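Long-range contacts in omega-class glutathione S-transferase (Bombyx mori, PDB 3WD6), which binds glutathione and probably acts as a glutathione transferase and as a glutathione-dependent dehydroascorbate reductase: residues H16-D21 and N59-D64; Y33-C38 and P244-L249; Q42-A47 and L93-Y98; A117-I122 and G176-M181. All coordinates share one frame; numbering follows the deposited sequence.

Contact 1 of 4, residues H16-D21 and N59-D64. With GSH (glutathione), chain J.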
# COMPACT_ATOMS: atom_id res chain seq x y z
N HIS A 16 -11.74 12.96 4.84
CA HIS A 16 -10.34 13.32 5.05
C HIS A 16 -10.29 14.67 5.76
O HIS A 16 -10.88 15.64 5.30
CB HIS A 16 -9.59 13.38 3.73
CG HIS A 16 -9.37 12.04 3.09
ND1 HIS A 16 -10.41 11.24 2.67
CD2 HIS A 16 -8.23 11.36 2.82
CE1 HIS A 16 -9.92 10.13 2.15
NE2 HIS A 16 -8.60 10.17 2.23
N LEU A 17 -9.56 14.73 6.87
CA LEU A 17 -9.57 15.92 7.71
C LEU A 17 -8.55 16.93 7.20
O LEU A 17 -7.47 16.55 6.75
CB LEU A 17 -9.30 15.55 9.17
CG LEU A 17 -10.25 14.50 9.74
CD1 LEU A 17 -9.99 14.28 11.22
CD2 LEU A 17 -11.72 14.87 9.50
N ARG A 18 -8.92 18.21 7.24
CA ARG A 18 -8.06 19.29 6.75
C ARG A 18 -7.73 20.25 7.88
O ARG A 18 -8.32 20.18 8.96
CB ARG A 18 -8.76 20.06 5.63
CG ARG A 18 -9.45 19.16 4.60
CD ARG A 18 -10.50 19.94 3.78
NE ARG A 18 -9.96 21.17 3.20
CZ ARG A 18 -10.39 21.71 2.06
NH1 ARG A 18 -11.38 21.13 1.38
NH2 ARG A 18 -9.83 22.83 1.60
N LYS A 19 -6.78 21.16 7.63
CA LYS A 19 -6.52 22.26 8.55
C LYS A 19 -7.84 22.91 9.01
O LYS A 19 -8.67 23.32 8.17
CB LYS A 19 -5.60 23.31 7.90
CG LYS A 19 -5.40 24.57 8.71
CD LYS A 19 -3.97 25.08 8.62
CE LYS A 19 -3.69 26.06 9.76
NZ LYS A 19 -4.14 25.54 11.09
N GLY A 20 -8.03 22.99 10.33
CA GLY A 20 -9.26 23.52 10.90
C GLY A 20 -10.19 22.42 11.39
O GLY A 20 -11.13 22.67 12.17
N ASP A 21 -9.96 21.20 10.93
CA ASP A 21 -10.70 20.06 11.42
C ASP A 21 -10.25 19.71 12.82
O ASP A 21 -9.06 19.82 13.15
CB ASP A 21 -10.53 18.88 10.47
CG ASP A 21 -11.41 18.98 9.23
OD1 ASP A 21 -12.56 19.49 9.35
OD2 ASP A 21 -10.96 18.56 8.14
N ASN A 59 -8.84 9.67 8.23
CA ASN A 59 -8.29 10.06 6.93
C ASN A 59 -7.78 11.50 6.89
O ASN A 59 -8.37 12.40 7.48
CB ASN A 59 -9.30 9.80 5.82
CG ASN A 59 -9.43 8.33 5.52
OD1 ASN A 59 -8.43 7.59 5.56
ND2 ASN A 59 -10.65 7.88 5.24
N ILE A 60 -6.66 11.71 6.20
CA ILE A 60 -6.00 13.01 6.22
C ILE A 60 -5.87 13.61 4.84
O ILE A 60 -5.29 12.99 3.95
CB ILE A 60 -4.57 12.91 6.78
CG1 ILE A 60 -4.56 12.35 8.22
CG2 ILE A 60 -3.89 14.24 6.68
CD1 ILE A 60 -5.26 13.22 9.25
N ASP A 61 -6.40 14.82 4.68
CA ASP A 61 -6.20 15.64 3.48
C ASP A 61 -4.73 16.07 3.43
O ASP A 61 -4.26 16.80 4.30
CB ASP A 61 -7.13 16.86 3.54
CG ASP A 61 -7.15 17.65 2.25
OD1 ASP A 61 -6.06 18.02 1.77
OD2 ASP A 61 -8.26 17.91 1.73
N LEU A 62 -4.00 15.61 2.41
CA LEU A 62 -2.55 15.82 2.35
C LEU A 62 -2.16 17.09 1.62
O LEU A 62 -0.98 17.39 1.47
CB LEU A 62 -1.88 14.64 1.66
CG LEU A 62 -1.94 13.30 2.37
CD1 LEU A 62 -1.18 12.28 1.54
CD2 LEU A 62 -1.34 13.42 3.78
N ILE A 63 -3.16 17.81 1.13
CA ILE A 63 -2.93 19.05 0.41
C ILE A 63 -3.06 20.16 1.43
O ILE A 63 -2.26 21.10 1.46
CB ILE A 63 -3.98 19.24 -0.71
CG1 ILE A 63 -3.73 18.24 -1.85
CG2 ILE A 63 -3.96 20.69 -1.23
CD1 ILE A 63 -2.40 18.43 -2.53
N ASP A 64 -4.07 20.01 2.28
CA ASP A 64 -4.41 20.98 3.31
C ASP A 64 -4.40 20.25 4.66
O ASP A 64 -5.47 19.98 5.26
CB ASP A 64 -5.79 21.58 3.01
CG ASP A 64 -6.12 22.76 3.89
OD1 ASP A 64 -5.17 23.41 4.40
OD2 ASP A 64 -7.33 23.04 4.07
N1 GSH J . 8.49 6.15 3.80
CA1 GSH J . 7.11 6.47 4.19
C1 GSH J . 6.32 5.23 4.58
O11 GSH J . 5.34 5.29 5.42
O12 GSH J . 6.65 4.10 4.08
CB1 GSH J . 6.45 7.23 3.05
CG1 GSH J . 4.98 7.44 3.10
CD1 GSH J . 4.44 8.51 2.18
OE1 GSH J . 5.10 8.93 1.23
N2 GSH J . 3.14 9.05 2.39
CA2 GSH J . 2.69 10.10 1.47
C2 GSH J . 2.57 11.38 2.26
O2 GSH J . 2.06 11.34 3.38
CB2 GSH J . 1.35 9.74 0.91
SG2 GSH J . 1.28 8.56 -0.39
N3 GSH J . 3.02 12.63 1.69
CA3 GSH J . 2.90 13.87 2.46
C3 GSH J . 2.76 15.11 1.67
O31 GSH J . 1.79 15.24 0.87
O32 GSH J . 3.61 16.03 1.80
O HOH W 1 -11.15 16.70 2.19
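Asn59 is stacked on the imidazole of His16: its CB lies 3.5 Å from the centroid of the His16 ring and 6° off the ring normal, a CH-pi contact over the centre of one face. Its amide end is held by the backbone oxygens of Phe12 and Thr14 and by Asn34. The carbonyl O of Asn59 accepts from Leu17 N at 2.7 Å. Ile60 pairs with Leu17 in a parallel bridge, both side chains on one face of the sheet, and Ile60 O sits in plane at the ring edge, 3.5 Å from His16 CD2. Because the imidazole also bonds Glu247 and Arg36 N, an alanine at His16 would probably leave both without that partner and uncover Asn59 CB. Asp61 N continues the ladder to Leu17 O (2.9 Å), while Asp61 OD1 grips the amides of Ile63 and Asp64, an Asx turn just after strand 56-60. Asp61 OD2 pairs with Arg243; Arg18 adds a long, purely electrostatic pairing. Leu62 turns to the ligand, its CD1 3.6 Å from glutathione CB2. Asp64 O accepts from Lys19 N at 3.0 Å, and Asp64 OD2 makes a weak, salt-bridged hydrogen bond to Arg18 NE (3.3 Å), the carboxylate turned 85° from the guanidinium. The short, weakly bonded strand 16-17 is an outermost strand of the thioredoxin-like sheet, beside 56-60, whose other neighbour is 31-34.

Contact 2 of 4, residues Y33-C38 and P244-L249. With GSH (glutathione), chain J.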
# COMPACT_ATOMS: atom_id res chain seq x y z
N TYR A 33 -3.74 6.81 11.11
CA TYR A 33 -3.80 8.03 10.31
C TYR A 33 -3.47 7.65 8.87
O TYR A 33 -2.36 7.17 8.57
CB TYR A 33 -2.87 9.14 10.86
CG TYR A 33 -3.32 9.56 12.24
CD1 TYR A 33 -4.36 10.46 12.40
CD2 TYR A 33 -2.75 9.00 13.38
CE1 TYR A 33 -4.81 10.83 13.65
CE2 TYR A 33 -3.20 9.36 14.65
CZ TYR A 33 -4.23 10.27 14.78
OH TYR A 33 -4.70 10.63 16.02
N ASN A 34 -4.45 7.86 7.99
CA ASN A 34 -4.43 7.26 6.65
C ASN A 34 -4.76 8.29 5.59
O ASN A 34 -5.25 9.39 5.93
CB ASN A 34 -5.52 6.17 6.65
CG ASN A 34 -5.56 5.36 5.36
OD1 ASN A 34 -4.54 4.86 4.87
ND2 ASN A 34 -6.77 5.21 4.81
N MET A 35 -4.50 7.97 4.32
CA MET A 35 -5.32 8.55 3.26
C MET A 35 -5.63 7.49 2.21
O MET A 35 -4.76 6.70 1.83
CB MET A 35 -4.76 9.85 2.69
CG MET A 35 -3.93 9.71 1.47
SD MET A 35 -4.84 9.85 -0.11
CE MET A 35 -3.38 10.04 -1.16
N ARG A 36 -6.90 7.47 1.80
CA ARG A 36 -7.52 6.32 1.15
C ARG A 36 -6.72 5.81 -0.06
O ARG A 36 -6.70 4.61 -0.34
CB ARG A 36 -8.98 6.64 0.77
CG ARG A 36 -9.78 5.47 0.17
CD ARG A 36 -10.29 4.53 1.26
NE ARG A 36 -11.03 3.39 0.72
CZ ARG A 36 -10.49 2.39 0.01
NH1 ARG A 36 -9.18 2.38 -0.28
NH2 ARG A 36 -11.26 1.38 -0.40
N TYR A 37 -6.05 6.73 -0.74
CA TYR A 37 -5.37 6.43 -1.99
C TYR A 37 -3.87 6.31 -1.77
O TYR A 37 -3.11 6.10 -2.71
CB TYR A 37 -5.72 7.53 -3.03
CG TYR A 37 -7.22 7.67 -3.19
CD1 TYR A 37 -7.91 6.92 -4.13
CD2 TYR A 37 -7.94 8.49 -2.35
CE1 TYR A 37 -9.31 7.02 -4.25
CE2 TYR A 37 -9.31 8.60 -2.45
CZ TYR A 37 -10.00 7.86 -3.39
OH TYR A 37 -11.38 8.00 -3.47
N CYS A 38 -3.44 6.44 -0.51
CA CYS A 38 -2.01 6.28 -0.23
C CYS A 38 -1.56 4.81 -0.23
O CYS A 38 -1.98 4.02 0.64
CB CYS A 38 -1.62 6.98 1.08
SG CYS A 38 0.16 6.76 1.43
N PRO A 244 -6.65 17.34 -5.63
CA PRO A 244 -7.22 16.00 -5.46
C PRO A 244 -8.60 16.05 -4.85
O PRO A 244 -8.87 16.91 -4.00
CB PRO A 244 -6.23 15.32 -4.50
CG PRO A 244 -4.91 16.07 -4.72
CD PRO A 244 -5.35 17.50 -4.97
N ASN A 245 -9.48 15.15 -5.30
CA ASN A 245 -10.73 14.90 -4.61
C ASN A 245 -10.57 13.61 -3.79
O ASN A 245 -10.46 12.50 -4.34
CB ASN A 245 -11.88 14.80 -5.62
CG ASN A 245 -13.23 14.58 -4.95
OD1 ASN A 245 -13.33 14.49 -3.72
ND2 ASN A 245 -14.28 14.49 -5.77
N TYR A 246 -10.49 13.77 -2.48
CA TYR A 246 -10.32 12.64 -1.57
C TYR A 246 -11.64 11.97 -1.21
O TYR A 246 -11.65 11.02 -0.44
CB TYR A 246 -9.63 13.10 -0.28
CG TYR A 246 -8.21 13.61 -0.45
CD1 TYR A 246 -7.21 12.80 -0.97
CD2 TYR A 246 -7.86 14.89 -0.04
CE1 TYR A 246 -5.91 13.26 -1.11
CE2 TYR A 246 -6.56 15.37 -0.17
CZ TYR A 246 -5.59 14.55 -0.71
OH TYR A 246 -4.29 15.01 -0.84
N GLU A 247 -12.76 12.44 -1.75
CA GLU A 247 -14.06 11.92 -1.31
C GLU A 247 -14.82 11.13 -2.38
O GLU A 247 -16.01 10.80 -2.20
CB GLU A 247 -14.94 13.06 -0.76
CG GLU A 247 -14.29 13.86 0.36
CD GLU A 247 -13.79 12.99 1.50
OE1 GLU A 247 -14.58 12.16 2.01
OE2 GLU A 247 -12.60 13.12 1.87
N LEU A 248 -14.15 10.80 -3.47
CA LEU A 248 -14.80 10.00 -4.51
C LEU A 248 -15.55 8.78 -3.95
O LEU A 248 -16.59 8.40 -4.47
CB LEU A 248 -13.79 9.58 -5.58
CG LEU A 248 -13.25 10.79 -6.36
CD1 LEU A 248 -12.09 10.40 -7.28
CD2 LEU A 248 -14.38 11.47 -7.13
N LEU A 249 -15.07 8.18 -2.87
CA LEU A 249 -15.75 7.02 -2.30
C LEU A 249 -16.76 7.33 -1.20
O LEU A 249 -17.23 6.41 -0.51
CB LEU A 249 -14.73 6.01 -1.77
CG LEU A 249 -14.05 5.21 -2.87
CD1 LEU A 249 -12.94 4.39 -2.26
CD2 LEU A 249 -15.08 4.33 -3.60
N1 GSH J . 8.49 6.15 3.80
CA1 GSH J . 7.11 6.47 4.19
C1 GSH J . 6.32 5.23 4.58
O11 GSH J . 5.34 5.29 5.42
O12 GSH J . 6.65 4.10 4.08
CB1 GSH J . 6.45 7.23 3.05
CG1 GSH J . 4.98 7.44 3.10
CD1 GSH J . 4.44 8.51 2.18
OE1 GSH J . 5.10 8.93 1.23
N2 GSH J . 3.14 9.05 2.39
CA2 GSH J . 2.69 10.10 1.47
C2 GSH J . 2.57 11.38 2.26
O2 GSH J . 2.06 11.34 3.38
CB2 GSH J . 1.35 9.74 0.91
SG2 GSH J . 1.28 8.56 -0.39
N3 GSH J . 3.02 12.63 1.69
CA3 GSH J . 2.90 13.87 2.46
C3 GSH J . 2.76 15.11 1.67
O31 GSH J . 1.79 15.24 0.87
O32 GSH J . 3.61 16.03 1.80
O HOH W 2 -12.81 8.73 -1.26
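Arg36 and Tyr37 approach Leu249 and Tyr246 from different first torsions, which set where each CG starts: CG of Arg36 is anti to its backbone N (chi1 -175°), whereas CG of Tyr37 is anti to its carbonyl carbon (chi1 -55°). Both belong to the type I turn from Met35 to Cys38, which links strand 31-34 of the thioredoxin-like domain to helix 39-51. Cys38, a glutathione-binding residue, is the N-cap of that helix, and Cys38 N closes the turn on Met35 O at 2.7 Å. Against this turn lies the C-terminal tail that follows helix 228-240. Met35 meets it through sulfur: SD is 3.7 Å from Tyr246 CE1, an oblique Met-aromatic contact with the sulfur 61° off the ring normal. The same sulfur takes a weak hydrogen bond from Tyr37 N, so it is engaged on the turn as well as on the tail. At the other end of the contact, Leu249 CD1 rests over one face of the Arg36 guanidinium, 3.7 Å from Arg36 NE; the guanidinium also bonds Tyr224 O and has a cation-pi contact with that tyrosine's ring. The Tyr37 ring stacks on Phe234 and takes Tyr246 O in plane at its edge. Its hydroxyl makes no direct hydrogen bond to the tail. Instead one water bridges the two: it lies 2.7 Å from Tyr37 OH, donates to Tyr246 O at 2.7 Å and accepts from Leu249 N at 2.8 Å.

Contact 3 of 4, residues Q42-A47 and L93-Y98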
# COMPACT_ATOMS: atom_id res chain seq x y z
N GLN A 42 -1.67 1.97 2.77
CA GLN A 42 -2.37 0.71 2.46
C GLN A 42 -1.68 -0.52 3.09
O GLN A 42 -2.34 -1.48 3.51
CB GLN A 42 -2.55 0.51 0.96
CG GLN A 42 -3.45 -0.68 0.61
CD GLN A 42 -3.65 -0.86 -0.89
OE1 GLN A 42 -3.07 -0.11 -1.70
NE2 GLN A 42 -4.46 -1.87 -1.27
N ARG A 43 -0.35 -0.47 3.14
CA ARG A 43 0.43 -1.51 3.81
C ARG A 43 -0.07 -1.75 5.22
O ARG A 43 -0.20 -2.91 5.66
CB ARG A 43 1.91 -1.12 3.86
CG ARG A 43 2.61 -1.23 2.55
CD ARG A 43 3.93 -0.56 2.64
NE ARG A 43 4.84 -1.01 1.59
CZ ARG A 43 6.07 -0.55 1.43
NH1 ARG A 43 6.53 0.41 2.24
NH2 ARG A 43 6.83 -1.05 0.45
N THR A 44 -0.35 -0.66 5.94
CA THR A 44 -0.77 -0.77 7.33
C THR A 44 -2.18 -1.37 7.41
O THR A 44 -2.44 -2.26 8.23
CB THR A 44 -0.67 0.59 8.04
OG1 THR A 44 0.68 1.08 7.98
CG2 THR A 44 -1.12 0.48 9.49
N ILE A 45 -3.09 -0.88 6.57
CA ILE A 45 -4.45 -1.46 6.45
C ILE A 45 -4.44 -2.97 6.14
O ILE A 45 -5.15 -3.75 6.79
CB ILE A 45 -5.25 -0.78 5.30
CG1 ILE A 45 -5.21 0.75 5.43
CG2 ILE A 45 -6.66 -1.33 5.23
CD1 ILE A 45 -5.84 1.26 6.71
N LEU A 46 -3.66 -3.36 5.14
CA LEU A 46 -3.59 -4.77 4.75
C LEU A 46 -3.18 -5.61 5.95
O LEU A 46 -3.83 -6.60 6.28
CB LEU A 46 -2.58 -4.99 3.61
CG LEU A 46 -2.95 -4.34 2.27
CD1 LEU A 46 -1.83 -4.52 1.28
CD2 LEU A 46 -4.29 -4.90 1.73
N ALA A 47 -2.10 -5.19 6.60
CA ALA A 47 -1.58 -5.92 7.74
C ALA A 47 -2.68 -6.04 8.79
O ALA A 47 -3.00 -7.16 9.26
CB ALA A 47 -0.32 -5.24 8.30
N LEU A 93 6.51 0.53 6.87
CA LEU A 93 7.16 -0.73 7.20
C LEU A 93 7.49 -0.84 8.68
O LEU A 93 7.55 -1.94 9.25
CB LEU A 93 8.44 -0.93 6.37
CG LEU A 93 8.23 -1.11 4.86
CD1 LEU A 93 9.57 -1.39 4.17
CD2 LEU A 93 7.22 -2.25 4.58
N VAL A 94 7.70 0.30 9.32
CA VAL A 94 7.92 0.30 10.76
C VAL A 94 6.64 -0.10 11.49
O VAL A 94 6.67 -0.90 12.44
CB VAL A 94 8.42 1.65 11.25
CG1 VAL A 94 8.49 1.67 12.77
CG2 VAL A 94 9.78 1.96 10.63
N THR A 95 5.51 0.42 11.02
CA THR A 95 4.24 0.12 11.66
C THR A 95 3.89 -1.36 11.50
O THR A 95 3.49 -2.03 12.45
CB THR A 95 3.12 0.98 11.10
OG1 THR A 95 2.76 0.49 9.80
CG2 THR A 95 3.61 2.43 11.00
N VAL A 96 4.08 -1.87 10.29
CA VAL A 96 3.75 -3.27 10.05
C VAL A 96 4.62 -4.23 10.86
O VAL A 96 4.12 -5.25 11.35
CB VAL A 96 3.79 -3.61 8.55
CG1 VAL A 96 3.69 -5.11 8.34
CG2 VAL A 96 2.67 -2.86 7.83
N GLU A 97 5.91 -3.91 11.01
CA GLU A 97 6.81 -4.77 11.79
C GLU A 97 6.43 -4.76 13.29
O GLU A 97 6.45 -5.79 13.95
CB GLU A 97 8.29 -4.42 11.53
CG GLU A 97 8.74 -4.71 10.06
CD GLU A 97 10.06 -4.01 9.62
OE1 GLU A 97 10.78 -3.41 10.46
OE2 GLU A 97 10.38 -4.06 8.39
N TYR A 98 6.05 -3.59 13.80
CA TYR A 98 5.50 -3.48 15.15
C TYR A 98 4.24 -4.34 15.39
O TYR A 98 4.14 -5.05 16.41
CB TYR A 98 5.19 -2.02 15.50
CG TYR A 98 4.61 -1.87 16.88
CD1 TYR A 98 3.24 -1.94 17.09
CD2 TYR A 98 5.44 -1.67 18.00
CE1 TYR A 98 2.70 -1.79 18.35
CE2 TYR A 98 4.90 -1.53 19.27
CZ TYR A 98 3.52 -1.60 19.44
OH TYR A 98 2.96 -1.46 20.70
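Arg43 begins the contact by extending its side chain beside Leu93 of helix 92-102, with CD anti across chi2 (168°) and the chain stretched from CG to NE. Leu93 CD2 lies over one face of the guanidinium, offset toward its rim, and Leu93 CG comes within 3.5 Å of Arg43 NH1. The N-H groups are used outside the two segments: NE donates to Met181 O on helix 177-189, and NH1 bonds OG of Ser92, which itself hydrogen-bonds glutathione. Arg43 is therefore a second-shell residue of the ligand site, and a leucine in its place would probably leave Met181 O and Ser92 OG without these donors and Ser92 more able to turn. The carbonyl of Arg43 packs as well, its O 3.6 Å from Val96 CG2. Thr44 supplies the direct polar link, donating from OG1 to Thr95 OG1 at 2.8 Å. Thr95 holds its hydroxyl between its backbone N and carbonyl carbon (chi1 76°) and passes the chain of bonds on to Ser92 O. One turn after Arg43, Ala47 offers only CB, 3.9 Å from Val96 CG2 and 4.0 Å from Val96 CG1. The small side chains of Thr44 and Ala47 suit the spacing of the axes, 8.9 Å at closest approach, and the helices run nearly parallel at 15°, as the two helices on one side of a thioredoxin-like sheet do. The chemistry implies a buried interface whose few polar atoms are paired, with both the arginine and the threonine relay leading to Ser92 at the start of helix 92-102.

Contact 4 of 4, residues A117-I122 and G176-M181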
# COMPACT_ATOMS: atom_id res chain seq x y z
N ALA A 117 14.72 -12.10 6.03
CA ALA A 117 15.56 -11.20 5.24
C ALA A 117 15.13 -11.22 3.78
O ALA A 117 14.96 -10.15 3.18
CB ALA A 117 17.03 -11.57 5.37
N LEU A 118 14.98 -12.42 3.22
CA LEU A 118 14.53 -12.59 1.84
C LEU A 118 13.23 -11.84 1.57
O LEU A 118 13.09 -11.17 0.55
CB LEU A 118 14.34 -14.07 1.53
CG LEU A 118 15.57 -14.85 1.08
CD1 LEU A 118 16.85 -14.16 1.56
CD2 LEU A 118 15.50 -16.31 1.54
N ASP A 119 12.28 -11.94 2.49
CA ASP A 119 11.05 -11.18 2.34
C ASP A 119 11.31 -9.68 2.24
O ASP A 119 10.74 -9.02 1.38
CB ASP A 119 10.09 -11.48 3.47
CG ASP A 119 9.16 -12.62 3.13
OD1 ASP A 119 9.49 -13.39 2.19
OD2 ASP A 119 8.10 -12.72 3.79
N LYS A 120 12.18 -9.14 3.09
CA LYS A 120 12.45 -7.70 3.07
C LYS A 120 13.15 -7.30 1.76
O LYS A 120 12.87 -6.23 1.20
CB LYS A 120 13.28 -7.27 4.29
CG LYS A 120 12.76 -7.82 5.62
CD LYS A 120 13.24 -6.98 6.80
CE LYS A 120 12.32 -7.20 8.02
NZ LYS A 120 12.36 -6.10 9.04
N ILE A 121 14.05 -8.16 1.29
CA ILE A 121 14.69 -7.96 -0.01
C ILE A 121 13.63 -7.87 -1.10
O ILE A 121 13.58 -6.90 -1.88
CB ILE A 121 15.71 -9.10 -0.29
CG1 ILE A 121 16.91 -8.92 0.66
CG2 ILE A 121 16.15 -9.11 -1.77
CD1 ILE A 121 17.89 -10.10 0.71
N ILE A 122 12.75 -8.86 -1.15
CA ILE A 122 11.65 -8.81 -2.10
C ILE A 122 10.92 -7.46 -2.07
O ILE A 122 10.72 -6.84 -3.11
CB ILE A 122 10.69 -9.97 -1.87
CG1 ILE A 122 11.37 -11.26 -2.35
CG2 ILE A 122 9.37 -9.71 -2.61
CD1 ILE A 122 10.75 -12.53 -1.79
N GLY A 176 1.67 -13.04 2.85
CA GLY A 176 2.35 -12.57 4.04
C GLY A 176 2.94 -11.19 3.83
O GLY A 176 2.44 -10.40 3.00
N TYR A 177 4.02 -10.90 4.55
CA TYR A 177 4.59 -9.56 4.59
C TYR A 177 5.03 -9.13 3.20
O TYR A 177 4.69 -8.03 2.74
CB TYR A 177 5.78 -9.58 5.54
CG TYR A 177 6.61 -8.33 5.62
CD1 TYR A 177 7.64 -8.09 4.72
CD2 TYR A 177 6.41 -7.41 6.65
CE1 TYR A 177 8.46 -6.96 4.83
CE2 TYR A 177 7.21 -6.27 6.77
CZ TYR A 177 8.24 -6.05 5.85
OH TYR A 177 9.03 -4.91 5.96
N ALA A 178 5.79 -10.00 2.54
CA ALA A 178 6.31 -9.72 1.22
C ALA A 178 5.15 -9.43 0.26
O ALA A 178 5.16 -8.43 -0.47
CB ALA A 178 7.15 -10.90 0.73
N ASP A 179 4.14 -10.30 0.28
CA ASP A 179 2.98 -10.07 -0.57
C ASP A 179 2.29 -8.76 -0.23
O ASP A 179 2.11 -7.90 -1.10
CB ASP A 179 1.98 -11.22 -0.44
CG ASP A 179 2.61 -12.57 -0.73
OD1 ASP A 179 2.80 -12.90 -1.93
OD2 ASP A 179 2.89 -13.30 0.26
N TYR A 180 1.91 -8.58 1.03
CA TYR A 180 1.13 -7.41 1.41
C TYR A 180 1.90 -6.11 1.21
O TYR A 180 1.30 -5.09 0.87
CB TYR A 180 0.65 -7.50 2.85
CG TYR A 180 -0.49 -8.48 3.05
CD1 TYR A 180 -1.57 -8.52 2.14
CD2 TYR A 180 -0.49 -9.39 4.11
CE1 TYR A 180 -2.61 -9.43 2.31
CE2 TYR A 180 -1.52 -10.30 4.28
CZ TYR A 180 -2.59 -10.32 3.38
OH TYR A 180 -3.63 -11.20 3.56
N MET A 181 3.22 -6.15 1.44
CA MET A 181 3.99 -4.90 1.45
C MET A 181 4.29 -4.38 0.03
O MET A 181 4.62 -3.20 -0.16
CB MET A 181 5.28 -5.03 2.29
CG MET A 181 5.04 -5.25 3.78
SD MET A 181 4.03 -3.96 4.55
CE MET A 181 2.40 -4.72 4.51
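Ala178 and Asp119 form the closest approach, and it is packing without a hydrogen bond. Ala178 CB lies 3.6 Å from Asp119 CG and 3.7 Å from each of Asp119 OD1 and OD2, so the methyl group faces the whole carboxylate rather than one oxygen. Ile122 CG2 adds a looser apolar contact to the same Ala178 CB at 4.2 Å. Tyr177, with CG anti to its backbone N (chi1 174°), sends its ring alongside the first helix, where CE1 comes 4.4 Å from Lys120 CA; Met181 CG, from the next turn of its own helix, sits over the centre of one ring face. These contacts join helices 113-125 and 177-189 of the all-helical C-terminal domain of the glutathione transferase fold. The axes run nearly parallel, 8.8 Å apart with a crossing angle of -16°, a spacing at which Ala178 CB reaches both Asp119 and Ile122. Salt bridges run to residues beyond the pair: Asp119 OD1 forms one with Arg165, and Lys120 NZ one with Glu97 on helix 92-102. Asp119 OD2 lies near Asp171 OD1, a like charge that would probably raise the proton affinity of one of the two. Capping interactions fix the start of helix 177-189. Gly176 is its N-cap, and Asp179 OD2 accepts from the amide N of Gly176 at 2.9 Å and a straight 170°. The same OD2 also accepts from Asp171 N, while Asp171 OD2 takes the amide of Ala178, the second residue of the helix.

Contacts 3 and 4 are buried helix pairs, both nearly parallel and spaced about 9 Å, whereas contacts 1 and 2 are only partly buried and lie where loops meet the edge or end of the sheet. Contacts 1 and 2 share that sheet through neighbouring strands 56-60 and 31-34, and each reaches glutathione with a residue of its own. Contact 1 is polar, with backbone bonds and a charge network; contact 2 packs through sulfur and leucine and is joined by one water. Contact 3 carries one hydroxyl bond and contact 4 none across its segments. Contacts 3 and 4 meet where the thioredoxin-like and helical domains adjoin, through Arg43 NE to Met181 O; contacts 1 and 4 lie on opposite sides of the chain's centre.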